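Local coordinates for protein glycerol-3-phosphate dehydrogenase [NAD(+)] 1 (PDB 4FGW) that interconverts dihydroxyacetone phosphate and sn-glycerol 3-phosphate using NAD(H), driving the glycerol production that protects yeast cells from water loss during hyperosmotic stress, at residues V271-I276 with A300-T305; Q69-E74 with I112-D117; K323-C328 with Q339-C344. All blocks are in the same frame, centred on the assembly; numbering follows the deposited sequence.

Contact 1: residues V271-I276 with A300-T305; sequences VGLGEI and ADLITT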
ATOM      1  N   VAL A 271      -0.200  -2.373   9.091  1.00 52.71           N
ATOM      2  CA  VAL A 271      -0.682  -3.260  10.145  1.00 55.34           C
ATOM      3  C   VAL A 271      -1.943  -3.986   9.646  1.00 58.60           C
ATOM      4  O   VAL A 271      -2.049  -5.205   9.804  1.00 61.55           O
ATOM      5  CB  VAL A 271      -0.867  -2.510  11.500  1.00 61.86           C
ATOM      6  CG1 VAL A 271      -1.627  -3.354  12.523  1.00 64.37           C
ATOM      7  CG2 VAL A 271       0.478  -2.071  12.073  1.00 62.93           C
ATOM      8  N   GLY A 272      -2.840  -3.233   9.014  1.00 51.34           N
ATOM      9  CA  GLY A 272      -4.086  -3.721   8.431  1.00 50.35           C
ATOM     10  C   GLY A 272      -3.875  -4.781   7.376  1.00 53.95           C
ATOM     11  O   GLY A 272      -4.485  -5.848   7.461  1.00 55.32           O
ATOM     12  N   LEU A 273      -2.960  -4.526   6.414  1.00 48.68           N
ATOM     13  CA  LEU A 273      -2.589  -5.509   5.385  1.00 46.95           C
ATOM     14  C   LEU A 273      -2.128  -6.820   6.030  1.00 53.92           C
ATOM     15  O   LEU A 273      -2.573  -7.884   5.607  1.00 55.24           O
ATOM     16  CB  LEU A 273      -1.518  -4.966   4.407  1.00 44.30           C
ATOM     17  CG  LEU A 273      -1.147  -5.874   3.210  1.00 46.83           C
ATOM     18  CD1 LEU A 273      -2.339  -6.100   2.260  1.00 45.05           C
ATOM     19  CD2 LEU A 273       0.043  -5.327   2.466  1.00 46.39           C
ATOM     20  N   GLY A 274      -1.296  -6.724   7.073  1.00 51.67           N
ATOM     21  CA  GLY A 274      -0.803  -7.881   7.818  1.00 53.83           C
ATOM     22  C   GLY A 274      -1.929  -8.673   8.453  1.00 60.01           C
ATOM     23  O   GLY A 274      -1.912  -9.905   8.423  1.00 61.94           O
ATOM     24  N   GLU A 275      -2.948  -7.967   8.983  1.00 56.20           N
ATOM     25  CA  GLU A 275      -4.113  -8.587   9.612  1.00 57.77           C
ATOM     26  C   GLU A 275      -5.060  -9.244   8.612  1.00 61.30           C
ATOM     27  O   GLU A 275      -5.644 -10.268   8.928  1.00 62.10           O
ATOM     28  CB  GLU A 275      -4.817  -7.626  10.571  1.00 59.75           C
ATOM     29  CG  GLU A 275      -4.053  -7.504  11.875  1.00 68.40           C
ATOM     30  CD  GLU A 275      -4.703  -6.727  12.995  1.00 80.10           C
ATOM     31  OE1 GLU A 275      -3.959  -6.254  13.884  1.00 72.80           O
ATOM     32  OE2 GLU A 275      -5.950  -6.606  13.002  1.00 72.22           O
ATOM     33  N   ILE A 276      -5.157  -8.692   7.390  1.00 57.84           N
ATOM     34  CA  ILE A 276      -5.947  -9.245   6.281  1.00 56.84           C
ATOM     35  C   ILE A 276      -5.288 -10.562   5.824  1.00 62.63           C
ATOM     36  O   ILE A 276      -5.986 -11.555   5.644  1.00 64.13           O
ATOM     37  CB  ILE A 276      -6.119  -8.208   5.127  1.00 56.31           C
ATOM     38  CG1 ILE A 276      -6.949  -6.980   5.611  1.00 55.38           C
ATOM     39  CG2 ILE A 276      -6.770  -8.860   3.889  1.00 56.85           C
ATOM     40  CD1 ILE A 276      -7.026  -5.755   4.638  1.00 49.26           C
ATOM     41  N   ALA A 300      -3.896  -2.710  -3.472  1.00 36.30           N
ATOM     42  CA  ALA A 300      -4.438  -1.561  -4.217  1.00 36.09           C
ATOM     43  C   ALA A 300      -5.831  -1.163  -3.702  1.00 41.84           C
ATOM     44  O   ALA A 300      -6.085   0.027  -3.472  1.00 42.61           O
ATOM     45  CB  ALA A 300      -4.480  -1.860  -5.711  1.00 36.38           C
ATOM     46  N   ASP A 301      -6.700  -2.159  -3.444  1.00 37.52           N
ATOM     47  CA  ASP A 301      -8.030  -1.874  -2.923  1.00 37.52           C
ATOM     48  C   ASP A 301      -7.977  -1.285  -1.522  1.00 42.47           C
ATOM     49  O   ASP A 301      -8.753  -0.381  -1.204  1.00 42.67           O
ATOM     50  CB  ASP A 301      -8.960  -3.084  -3.020  1.00 39.33           C
ATOM     51  CG  ASP A 301     -10.415  -2.694  -3.179  1.00 43.72           C
ATOM     52  OD1 ASP A 301     -10.692  -1.493  -3.333  1.00 43.34           O
ATOM     53  OD2 ASP A 301     -11.275  -3.592  -3.148  1.00 52.14           O
ATOM     54  N   LEU A 302      -7.014  -1.751  -0.711  1.00 39.09           N
ATOM     55  CA  LEU A 302      -6.770  -1.218   0.626  1.00 39.41           C
ATOM     56  C   LEU A 302      -6.323   0.262   0.533  1.00 43.06           C
ATOM     57  O   LEU A 302      -6.876   1.113   1.224  1.00 43.32           O
ATOM     58  CB  LEU A 302      -5.703  -2.069   1.340  1.00 39.67           C
ATOM     59  CG  LEU A 302      -5.350  -1.668   2.779  1.00 44.74           C
ATOM     60  CD1 LEU A 302      -6.528  -1.920   3.730  1.00 46.68           C
ATOM     61  CD2 LEU A 302      -4.112  -2.392   3.258  1.00 45.11           C
ATOM     62  N   ILE A 303      -5.331   0.553  -0.339  1.00 39.52           N
ATOM     63  CA  ILE A 303      -4.798   1.900  -0.549  1.00 38.45           C
ATOM     64  C   ILE A 303      -5.900   2.893  -0.938  1.00 41.80           C
ATOM     65  O   ILE A 303      -6.053   3.911  -0.268  1.00 43.28           O
ATOM     66  CB  ILE A 303      -3.576   1.909  -1.526  1.00 39.88           C
ATOM     67  CG1 ILE A 303      -2.362   1.202  -0.881  1.00 39.28           C
ATOM     68  CG2 ILE A 303      -3.205   3.358  -1.952  1.00 38.98           C
ATOM     69  CD1 ILE A 303      -1.185   0.849  -1.858  1.00 34.64           C
ATOM     70  N   THR A 304      -6.677   2.586  -1.984  1.00 37.19           N
ATOM     71  CA  THR A 304      -7.756   3.467  -2.443  1.00 37.52           C
ATOM     72  C   THR A 304      -8.822   3.751  -1.385  1.00 43.61           C
ATOM     73  O   THR A 304      -9.267   4.895  -1.260  1.00 45.32           O
ATOM     74  CB  THR A 304      -8.302   3.037  -3.816  1.00 44.99           C
ATOM     75  OG1 THR A 304      -9.028   4.135  -4.375  1.00 45.63           O
ATOM     76  CG2 THR A 304      -9.204   1.783  -3.762  1.00 46.56           C
ATOM     77  N   THR A 305      -9.206   2.712  -0.619  1.00 39.55           N
ATOM     78  CA  THR A 305     -10.217   2.780   0.435  1.00 40.97           C
ATOM     79  C   THR A 305      -9.744   3.662   1.588  1.00 45.99           C
ATOM     80  O   THR A 305     -10.504   4.492   2.080  1.00 47.49           O
ATOM     81  CB  THR A 305     -10.626   1.364   0.860  1.00 49.10           C
ATOM     82  OG1 THR A 305     -11.031   0.635  -0.302  1.00 45.43           O
ATOM     83  CG2 THR A 305     -11.753   1.363   1.885  1.00 51.84           C
TER
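Leu273, Ile276 and Leu302 meet as branched aliphatic chains with no ring among them; the flat group that matters here is the backbone carbonyl of Asp301, on the helix that carries Leu302, with Thr305 OG1 reaching its oxygen from one face and Thr305 N from the other. The setting is the helical C-terminal domain of the NAD-dependent glycerol-3-phosphate dehydrogenases, where helix 261-283 packs on helix 296-307. Leu302 reaches across to both other residues. With its CG anti to the backbone N (chi1 -178°), the fork of its two methyls faces the other helix and each methyl has a different partner. CD2 comes up to Leu273 CB at 3.8 Å, close to the backbone. Ile276 and Leu302 run past each other in opposite directions and touch at their CD1 methyls, 4.0 Å apart. Gly272 lies on the same face and puts no side chain in the way of Leu302. Beyond this pair of helices, Ile276 also packs on Cys241 and Leu244 of helix 235-257, and Leu273 reaches Tyr293 of the second subunit. Apolar side chains suit this buried seam, but its border is polar: Leu302 lies beside Lys245, the probable proton acceptor, which is hydrogen-bonded to Thr305, and Asp301 forms a salt bridge with Lys152. Thr305 OG1 donates to Asp301 O over 2.7 Å, tilted 25° from the carbonyl plane.

Contact 2: residues Q69-E74 with I112-D117; sequences QMWVFE and IDSVKD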
ATOM      1  N   GLN A  69     -26.413 -10.867 -22.829  1.00 79.87           N
ATOM      2  CA  GLN A  69     -27.697 -10.652 -22.171  1.00 79.78           C
ATOM      3  C   GLN A  69     -27.480 -10.073 -20.766  1.00 79.47           C
ATOM      4  O   GLN A  69     -26.548 -10.473 -20.068  1.00 76.47           O
ATOM      5  CB  GLN A  69     -28.479 -11.963 -22.095  1.00 83.63           C
ATOM      6  CG  GLN A  69     -29.991 -11.777 -22.215  1.00 98.57           C
ATOM      7  CD  GLN A  69     -30.531 -11.578 -23.621  1.00109.39           C
ATOM      8  OE1 GLN A  69     -31.665 -11.126 -23.804  1.00105.17           O
ATOM      9  NE2 GLN A  69     -29.760 -11.926 -24.646  1.00 95.58           N
ATOM     10  N   MET A  70     -28.319  -9.113 -20.369  1.00 75.38           N
ATOM     11  CA  MET A  70     -28.245  -8.512 -19.044  1.00 71.48           C
ATOM     12  C   MET A  70     -29.613  -8.561 -18.389  1.00 79.30           C
ATOM     13  O   MET A  70     -30.557  -7.959 -18.907  1.00 81.04           O
ATOM     14  CB  MET A  70     -27.702  -7.074 -19.093  1.00 70.91           C
ATOM     15  CG  MET A  70     -27.604  -6.423 -17.715  1.00 70.33           C
ATOM     16  SD  MET A  70     -26.926  -4.752 -17.693  1.00 70.94           S
ATOM     17  CE  MET A  70     -28.213  -3.847 -18.516  1.00 70.99           C
ATOM     18  N   TRP A  71     -29.723  -9.282 -17.255  1.00 76.36           N
ATOM     19  CA  TRP A  71     -30.988  -9.356 -16.539  1.00 78.26           C
ATOM     20  C   TRP A  71     -31.279  -8.044 -15.823  1.00 82.59           C
ATOM     21  O   TRP A  71     -30.530  -7.629 -14.938  1.00 78.06           O
ATOM     22  CB  TRP A  71     -31.090 -10.560 -15.586  1.00 76.72           C
ATOM     23  CG  TRP A  71     -32.387 -10.558 -14.821  1.00 80.05           C
ATOM     24  CD1 TRP A  71     -33.637 -10.763 -15.330  1.00 86.89           C
ATOM     25  CD2 TRP A  71     -32.572 -10.179 -13.449  1.00 78.64           C
ATOM     26  NE1 TRP A  71     -34.582 -10.602 -14.345  1.00 87.45           N
ATOM     27  CE2 TRP A  71     -33.958 -10.239 -13.180  1.00 85.70           C
ATOM     28  CE3 TRP A  71     -31.694  -9.813 -12.411  1.00 76.37           C
ATOM     29  CZ2 TRP A  71     -34.489  -9.953 -11.917  1.00 85.21           C
ATOM     30  CZ3 TRP A  71     -32.221  -9.533 -11.159  1.00 77.93           C
ATOM     31  CH2 TRP A  71     -33.602  -9.609 -10.919  1.00 82.11           C
ATOM     32  N   VAL A  72     -32.380  -7.400 -16.227  1.00 84.56           N
ATOM     33  CA  VAL A  72     -32.848  -6.138 -15.660  1.00 85.00           C
ATOM     34  C   VAL A  72     -34.184  -6.390 -14.959  1.00 92.30           C
ATOM     35  O   VAL A  72     -35.121  -6.862 -15.601  1.00 94.31           O
ATOM     36  CB  VAL A  72     -32.976  -5.020 -16.739  1.00 90.46           C
ATOM     37  CG1 VAL A  72     -33.346  -3.677 -16.109  1.00 89.97           C
ATOM     38  CG2 VAL A  72     -31.705  -4.891 -17.577  1.00 88.02           C
ATOM     39  N   PHE A  73     -34.265  -6.087 -13.645  1.00 89.44           N
ATOM     40  CA  PHE A  73     -35.509  -6.209 -12.889  1.00 93.10           C
ATOM     41  C   PHE A  73     -36.397  -5.086 -13.431  1.00102.19           C
ATOM     42  O   PHE A  73     -36.047  -3.912 -13.289  1.00101.93           O
ATOM     43  CB  PHE A  73     -35.273  -6.070 -11.368  1.00 93.08           C
ATOM     44  CG  PHE A  73     -36.531  -6.214 -10.538  1.00 98.57           C
ATOM     45  CD1 PHE A  73     -36.971  -7.465 -10.122  1.00103.92           C
ATOM     46  CD2 PHE A  73     -37.288  -5.099 -10.189  1.00102.99           C
ATOM     47  CE1 PHE A  73     -38.145  -7.598  -9.372  1.00108.74           C
ATOM     48  CE2 PHE A  73     -38.463  -5.234  -9.442  1.00109.62           C
ATOM     49  CZ  PHE A  73     -38.883  -6.481  -9.037  1.00109.71           C
ATOM     50  N   GLU A  74     -37.477  -5.458 -14.140  1.00103.09           N
ATOM     51  CA  GLU A  74     -38.381  -4.520 -14.801  1.00106.75           C
ATOM     52  C   GLU A  74     -38.936  -3.402 -13.921  1.00112.92           C
ATOM     53  O   GLU A  74     -39.500  -3.648 -12.853  1.00113.62           O
ATOM     54  CB  GLU A  74     -39.489  -5.245 -15.587  1.00112.70           C
ATOM     55  CG  GLU A  74     -40.134  -4.407 -16.683  1.00122.53           C
ATOM     56  CD  GLU A  74     -39.237  -4.048 -17.852  1.00132.50           C
ATOM     57  OE1 GLU A  74     -39.220  -4.812 -18.844  1.00120.59           O
ATOM     58  OE2 GLU A  74     -38.561  -2.997 -17.784  1.00123.02           O
ATOM     59  N   ILE A 112     -34.970 -16.254 -16.365  1.00 98.41           N
ATOM     60  CA  ILE A 112     -34.765 -17.519 -17.030  1.00101.28           C
ATOM     61  C   ILE A 112     -34.454 -17.363 -18.504  1.00105.95           C
ATOM     62  O   ILE A 112     -33.688 -18.123 -19.056  1.00105.40           O
ATOM     63  CB  ILE A 112     -35.978 -18.417 -16.846  1.00109.72           C
ATOM     64  CG1 ILE A 112     -36.370 -18.401 -15.386  1.00109.51           C
ATOM     65  CG2 ILE A 112     -35.662 -19.833 -17.253  1.00113.92           C
ATOM     66  CD1 ILE A 112     -35.396 -17.659 -14.596  1.00121.62           C
ATOM     67  N   ASP A 113     -35.038 -16.373 -19.149  1.00103.42           N
ATOM     68  CA  ASP A 113     -34.785 -16.203 -20.567  1.00104.46           C
ATOM     69  C   ASP A 113     -33.348 -15.756 -20.819  1.00104.50           C
ATOM     70  O   ASP A 113     -32.738 -16.110 -21.821  1.00105.06           O
ATOM     71  CB  ASP A 113     -35.766 -15.206 -21.190  1.00108.73           C
ATOM     72  CG  ASP A 113     -35.619 -15.109 -22.692  1.00119.49           C
ATOM     73  OD1 ASP A 113     -35.897 -14.051 -23.265  1.00116.87           O
ATOM     74  OD2 ASP A 113     -35.218 -16.092 -23.313  1.00131.81           O
ATOM     75  N   SER A 114     -32.817 -14.967 -19.897  1.00 96.81           N
ATOM     76  CA  SER A 114     -31.463 -14.416 -20.011  1.00 92.55           C
ATOM     77  C   SER A 114     -30.414 -15.530 -19.861  1.00 96.87           C
ATOM     78  O   SER A 114     -29.341 -15.459 -20.460  1.00 94.90           O
ATOM     79  CB  SER A 114     -31.239 -13.325 -18.968  1.00 90.70           C
ATOM     80  OG  SER A 114     -31.276 -13.842 -17.650  1.00 95.72           O
ATOM     81  N   VAL A 115     -30.760 -16.568 -19.084  1.00 96.08           N
ATOM     82  CA  VAL A 115     -29.939 -17.740 -18.782  1.00 96.14           C
ATOM     83  C   VAL A 115     -30.096 -18.872 -19.845  1.00104.39           C
ATOM     84  O   VAL A 115     -29.297 -19.813 -19.848  1.00103.72           O
ATOM     85  CB  VAL A 115     -30.190 -18.153 -17.294  1.00 99.53           C
ATOM     86  CG1 VAL A 115     -30.043 -19.654 -17.033  1.00101.91           C
ATOM     87  CG2 VAL A 115     -29.304 -17.340 -16.349  1.00 94.43           C
ATOM     88  N   LYS A 116     -30.997 -18.644 -20.794  1.00105.29           N
ATOM     89  CA  LYS A 116     -31.277 -19.549 -21.900  1.00110.26           C
ATOM     90  C   LYS A 116     -30.017 -20.128 -22.457  1.00115.68           C
ATOM     91  O   LYS A 116     -29.317 -19.485 -23.208  1.00114.99           O
ATOM     92  CB  LYS A 116     -32.012 -18.818 -23.011  1.00115.80           C
ATOM     93  CG  LYS A 116     -33.131 -19.625 -23.655  1.00133.58           C
ATOM     94  CD  LYS A 116     -32.587 -20.805 -24.455  1.00145.03           C
ATOM     95  CE  LYS A 116     -33.538 -21.262 -25.566  1.00157.35           C
ATOM     96  NZ  LYS A 116     -33.104 -20.838 -26.932  1.00167.91           N
ATOM     97  N   ASP A 117     -29.749 -21.371 -22.104  1.00113.32           N
ATOM     98  CA  ASP A 117     -28.434 -21.948 -22.305  1.00112.59           C
ATOM     99  C   ASP A 117     -27.364 -20.892 -22.525  1.00111.15           C
ATOM    100  O   ASP A 117     -27.201 -20.300 -23.582  1.00112.07           O
ATOM    101  CB  ASP A 117     -28.392 -23.094 -23.322  1.00119.48           C
ATOM    102  CG  ASP A 117     -27.983 -24.407 -22.675  1.00128.99           C
ATOM    103  OD1 ASP A 117     -26.780 -24.734 -22.679  1.00125.59           O
ATOM    104  OD2 ASP A 117     -28.864 -25.093 -22.124  1.00138.59           O
TER
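A strand carrying one border of the probable NAD(+) site packs here on a short helix, Gln69 and Trp71 both setting out from the strand toward Ser114. The aliphatic part of Gln69 does the touching: CG lies 3.7 Å from Ser114 CA and 3.8 Å from Ser114 CB. A bend at chi2 (79°) then carries the amide off to Asn108, where OE1 is hydrogen-bonded, so glutamine serves as an apolar stem with a polar end. Two residues on, Trp71 CB stands 3.9 Å from Ser114 OG, and that hydroxyl lies oblique to the indole. Serine fits because it is small enough for the backbones to close to 5.7 Å between Gln69 CA and Ser114 CA, and because its buried OG folds back to bond Leu111 O. In the Rossmann fold, strand 67-71 lies between parallel strands 35-40 and 105-108, and helix 111-115 belongs to the crossover that leads from 105-108 over the sheet to strand 120-123. Ser114 O is tied to Thr38 OG1 on strand 35-40. The indole of Trp71, its NE1 bonded to Pro109 O, is near Gly41 of the glycine-rich loop. Phe73 N sits 4.1 Å above the plane of the Trp71 ring, over its centre, and Trp71 CZ2 meets the Phe73 ring at its edge, in plane; Phe73 itself is a likely NAD(+) contact.

Contact 3: residues K323-C328 with Q339-C344; sequences KDAWEC and QGLITC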
ATOM      1  N   LYS A 323     -18.350  12.633  18.092  1.00106.21           N
ATOM      2  CA  LYS A 323     -19.678  12.066  18.063  1.00107.46           C
ATOM      3  C   LYS A 323     -19.488  10.620  17.793  1.00109.27           C
ATOM      4  O   LYS A 323     -18.402  10.206  17.473  1.00104.84           O
ATOM      5  CB  LYS A 323     -20.516  12.674  16.952  1.00108.83           C
ATOM      6  CG  LYS A 323     -20.664  14.162  17.030  1.00120.85           C
ATOM      7  CD  LYS A 323     -21.006  14.736  15.685  1.00128.04           C
ATOM      8  CE  LYS A 323     -21.243  16.208  15.799  1.00140.86           C
ATOM      9  NZ  LYS A 323     -21.173  16.595  17.220  1.00156.62           N
ATOM     10  N   ASP A 324     -20.533   9.837  17.916  1.00109.08           N
ATOM     11  CA  ASP A 324     -20.376   8.433  17.659  1.00108.00           C
ATOM     12  C   ASP A 324     -20.406   8.223  16.161  1.00106.04           C
ATOM     13  O   ASP A 324     -20.705   9.127  15.399  1.00104.25           O
ATOM     14  CB  ASP A 324     -21.485   7.636  18.339  1.00113.77           C
ATOM     15  CG  ASP A 324     -21.336   7.605  19.833  1.00125.02           C
ATOM     16  OD1 ASP A 324     -20.246   7.947  20.322  1.00122.81           O
ATOM     17  OD2 ASP A 324     -22.305   7.235  20.523  1.00133.16           O
ATOM     18  N   ALA A 325     -20.095   7.013  15.749  1.00 99.50           N
ATOM     19  CA  ALA A 325     -20.110   6.670  14.357  1.00 94.67           C
ATOM     20  C   ALA A 325     -21.364   7.143  13.662  1.00 98.31           C
ATOM     21  O   ALA A 325     -21.317   7.979  12.766  1.00 94.86           O
ATOM     22  CB  ALA A 325     -19.986   5.186  14.219  1.00 94.45           C
ATOM     23  N   TRP A 326     -22.488   6.582  14.076  1.00 98.50           N
ATOM     24  CA  TRP A 326     -23.750   6.725  13.372  1.00 99.06           C
ATOM     25  C   TRP A 326     -24.259   8.137  13.275  1.00100.94           C
ATOM     26  O   TRP A 326     -24.925   8.523  12.335  1.00 98.96           O
ATOM     27  CB  TRP A 326     -24.750   5.825  14.029  1.00102.12           C
ATOM     28  CG  TRP A 326     -24.279   4.437  14.048  1.00102.07           C
ATOM     29  CD1 TRP A 326     -24.508   3.492  13.114  1.00102.66           C
ATOM     30  CD2 TRP A 326     -23.493   3.824  15.054  1.00102.78           C
ATOM     31  NE1 TRP A 326     -23.918   2.314  13.473  1.00101.48           N
ATOM     32  CE2 TRP A 326     -23.290   2.494  14.670  1.00104.82           C
ATOM     33  CE3 TRP A 326     -22.945   4.267  16.247  1.00106.55           C
ATOM     34  CZ2 TRP A 326     -22.565   1.612  15.427  1.00104.63           C
ATOM     35  CZ3 TRP A 326     -22.227   3.385  16.999  1.00108.55           C
ATOM     36  CH2 TRP A 326     -22.040   2.074  16.589  1.00107.30           C
ATOM     37  N   GLU A 327     -23.896   8.910  14.260  1.00 98.45           N
ATOM     38  CA  GLU A 327     -24.155  10.346  14.275  1.00100.11           C
ATOM     39  C   GLU A 327     -23.351  10.967  13.122  1.00100.00           C
ATOM     40  O   GLU A 327     -23.861  11.838  12.416  1.00 99.30           O
ATOM     41  CB  GLU A 327     -23.719  10.941  15.625  1.00104.90           C
ATOM     42  CG  GLU A 327     -24.305  12.313  15.928  1.00122.14           C
ATOM     43  CD  GLU A 327     -24.244  12.784  17.373  1.00151.74           C
ATOM     44  OE1 GLU A 327     -24.905  13.801  17.686  1.00144.50           O
ATOM     45  OE2 GLU A 327     -23.552  12.138  18.194  1.00150.61           O
ATOM     46  N   CYS A 328     -22.106  10.481  12.916  1.00 93.97           N
ATOM     47  CA  CYS A 328     -21.208  10.906  11.842  1.00 89.95           C
ATOM     48  C   CYS A 328     -21.647  10.346  10.477  1.00 91.65           C
ATOM     49  O   CYS A 328     -21.510  11.032   9.464  1.00 89.41           O
ATOM     50  CB  CYS A 328     -19.763  10.540  12.168  1.00 87.91           C
ATOM     51  SG  CYS A 328     -19.070  11.452  13.573  1.00 95.07           S
ATOM     52  N   GLN A 339     -19.877   0.508   5.581  1.00 68.37           N
ATOM     53  CA  GLN A 339     -19.958  -0.922   5.871  1.00 68.08           C
ATOM     54  C   GLN A 339     -19.041  -1.355   7.011  1.00 72.12           C
ATOM     55  O   GLN A 339     -19.430  -2.151   7.868  1.00 73.75           O
ATOM     56  CB  GLN A 339     -19.649  -1.738   4.613  1.00 67.23           C
ATOM     57  CG  GLN A 339     -20.680  -2.811   4.300  1.00 80.39           C
ATOM     58  CD  GLN A 339     -20.979  -3.698   5.492  1.00 85.98           C
ATOM     59  OE1 GLN A 339     -20.271  -4.672   5.748  1.00 66.46           O
ATOM     60  NE2 GLN A 339     -22.032  -3.364   6.230  1.00 90.17           N
ATOM     61  N   GLY A 340     -17.823  -0.830   7.010  1.00 66.17           N
ATOM     62  CA  GLY A 340     -16.804  -1.204   7.993  1.00 66.06           C
ATOM     63  C   GLY A 340     -17.277  -1.183   9.438  1.00 73.22           C
ATOM     64  O   GLY A 340     -16.730  -1.903  10.279  1.00 74.56           O
ATOM     65  N   LEU A 341     -18.298  -0.349   9.737  1.00 70.51           N
ATOM     66  CA  LEU A 341     -18.931  -0.213  11.053  1.00 73.85           C
ATOM     67  C   LEU A 341     -19.562  -1.544  11.476  1.00 79.69           C
ATOM     68  O   LEU A 341     -19.427  -1.945  12.629  1.00 82.21           O
ATOM     69  CB  LEU A 341     -20.009   0.887  10.991  1.00 75.14           C
ATOM     70  CG  LEU A 341     -19.720   2.256  11.623  1.00 80.35           C
ATOM     71  CD1 LEU A 341     -18.370   2.798  11.239  1.00 77.80           C
ATOM     72  CD2 LEU A 341     -20.762   3.262  11.194  1.00 81.78           C
ATOM     73  N   ILE A 342     -20.221  -2.237  10.527  1.00 74.92           N
ATOM     74  CA  ILE A 342     -20.855  -3.536  10.753  1.00 76.78           C
ATOM     75  C   ILE A 342     -19.781  -4.637  10.761  1.00 79.19           C
ATOM     76  O   ILE A 342     -19.775  -5.478  11.659  1.00 81.73           O
ATOM     77  CB  ILE A 342     -21.996  -3.787   9.717  1.00 79.76           C
ATOM     78  CG1 ILE A 342     -23.166  -2.798   9.925  1.00 82.80           C
ATOM     79  CG2 ILE A 342     -22.514  -5.222   9.758  1.00 81.86           C
ATOM     80  CD1 ILE A 342     -23.467  -1.911   8.718  1.00 89.34           C
ATOM     81  N   THR A 343     -18.868  -4.610   9.775  1.00 71.99           N
ATOM     82  CA  THR A 343     -17.791  -5.589   9.609  1.00 70.44           C
ATOM     83  C   THR A 343     -16.903  -5.746  10.843  1.00 75.83           C
ATOM     84  O   THR A 343     -16.653  -6.886  11.240  1.00 77.04           O
ATOM     85  CB  THR A 343     -17.036  -5.372   8.295  1.00 71.38           C
ATOM     86  OG1 THR A 343     -17.992  -5.192   7.252  1.00 71.08           O
ATOM     87  CG2 THR A 343     -16.121  -6.544   7.942  1.00 67.45           C
ATOM     88  N   CYS A 344     -16.479  -4.625  11.481  1.00 72.04           N
ATOM     89  CA  CYS A 344     -15.646  -4.697  12.688  1.00 74.09           C
ATOM     90  C   CYS A 344     -16.334  -5.428  13.853  1.00 83.76           C
ATOM     91  O   CYS A 344     -15.651  -6.093  14.634  1.00 85.87           O
ATOM     92  CB  CYS A 344     -15.080  -3.337  13.097  1.00 73.50           C
ATOM     93  SG  CYS A 344     -16.274  -2.215  13.866  1.00 79.96           S
TER
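This is apolar helix-to-helix packing with one aromatic face in it: Leu341, near the beginning of helix 340-354, rests its branched end against Ala325 and the indole of Trp326, at the start of helix 325-333. Both helices belong to the all-helical C-terminal domain of the family, and the chain between them is short. The CD2 methyl of Leu341 does most of the work. It lies 3.7 Å from Ala325 CB and, at the same time, over a face of the indole, making a CH-pi contact with the five-membered ring, 4.3 Å from that ring's centroid and 21° off its normal. Ala325 CB lies over the same face of Trp326, offset toward the rim like the leucine methyl, so the two aliphatic groups share one side of the indole. With CG anti to its own carbonyl carbon (chi1 -56°), the tryptophan swings its ring toward the neighbouring helix, running past Leu341 in the opposite direction. Alanine suits its position by being small, which lets Leu341 CG come within 3.9 Å of its CB. An alanine in place of Leu341 is likely to open a gap beside Ala325 and take the CH-pi partner from the five-membered ring, leaving Ala325 CB alone of this pair on that face. Around the contact, Trp326 also packs edge-to-face on Tyr371, while Leu341 touches Leu250 of helix 235-257. Two residues before Leu341 stands Gln339, which probably binds NAD(+), and Gly340 N bonds to Asn311, a likely substrate residue. The carbonyl oxygen of Gln339 accepts two backbone bonds, from Ile342 N at 2.8 Å and Thr343 N at 3.2 Å.

Overall arrangement
Contact 2 belongs to the nucleotide-binding half of the chain, contacts 1 and 3 to the helical half, and contact 2 lies about 36 Å from contact 1 between centres. All three are mainly buried, but contact 3 reaches the surface through its tryptophan. Contacts 1 and 3 use four different helices, yet both pack on helices 235-257 and 361-371, and their nearest atoms come within about 8 Å. Their chemistry follows their place: purely aliphatic in contact 1, which alone touches the second subunit; methyl on indole in contact 3; and, in contact 2, a strand meeting a helix through side chains whose polar ends bond elsewhere.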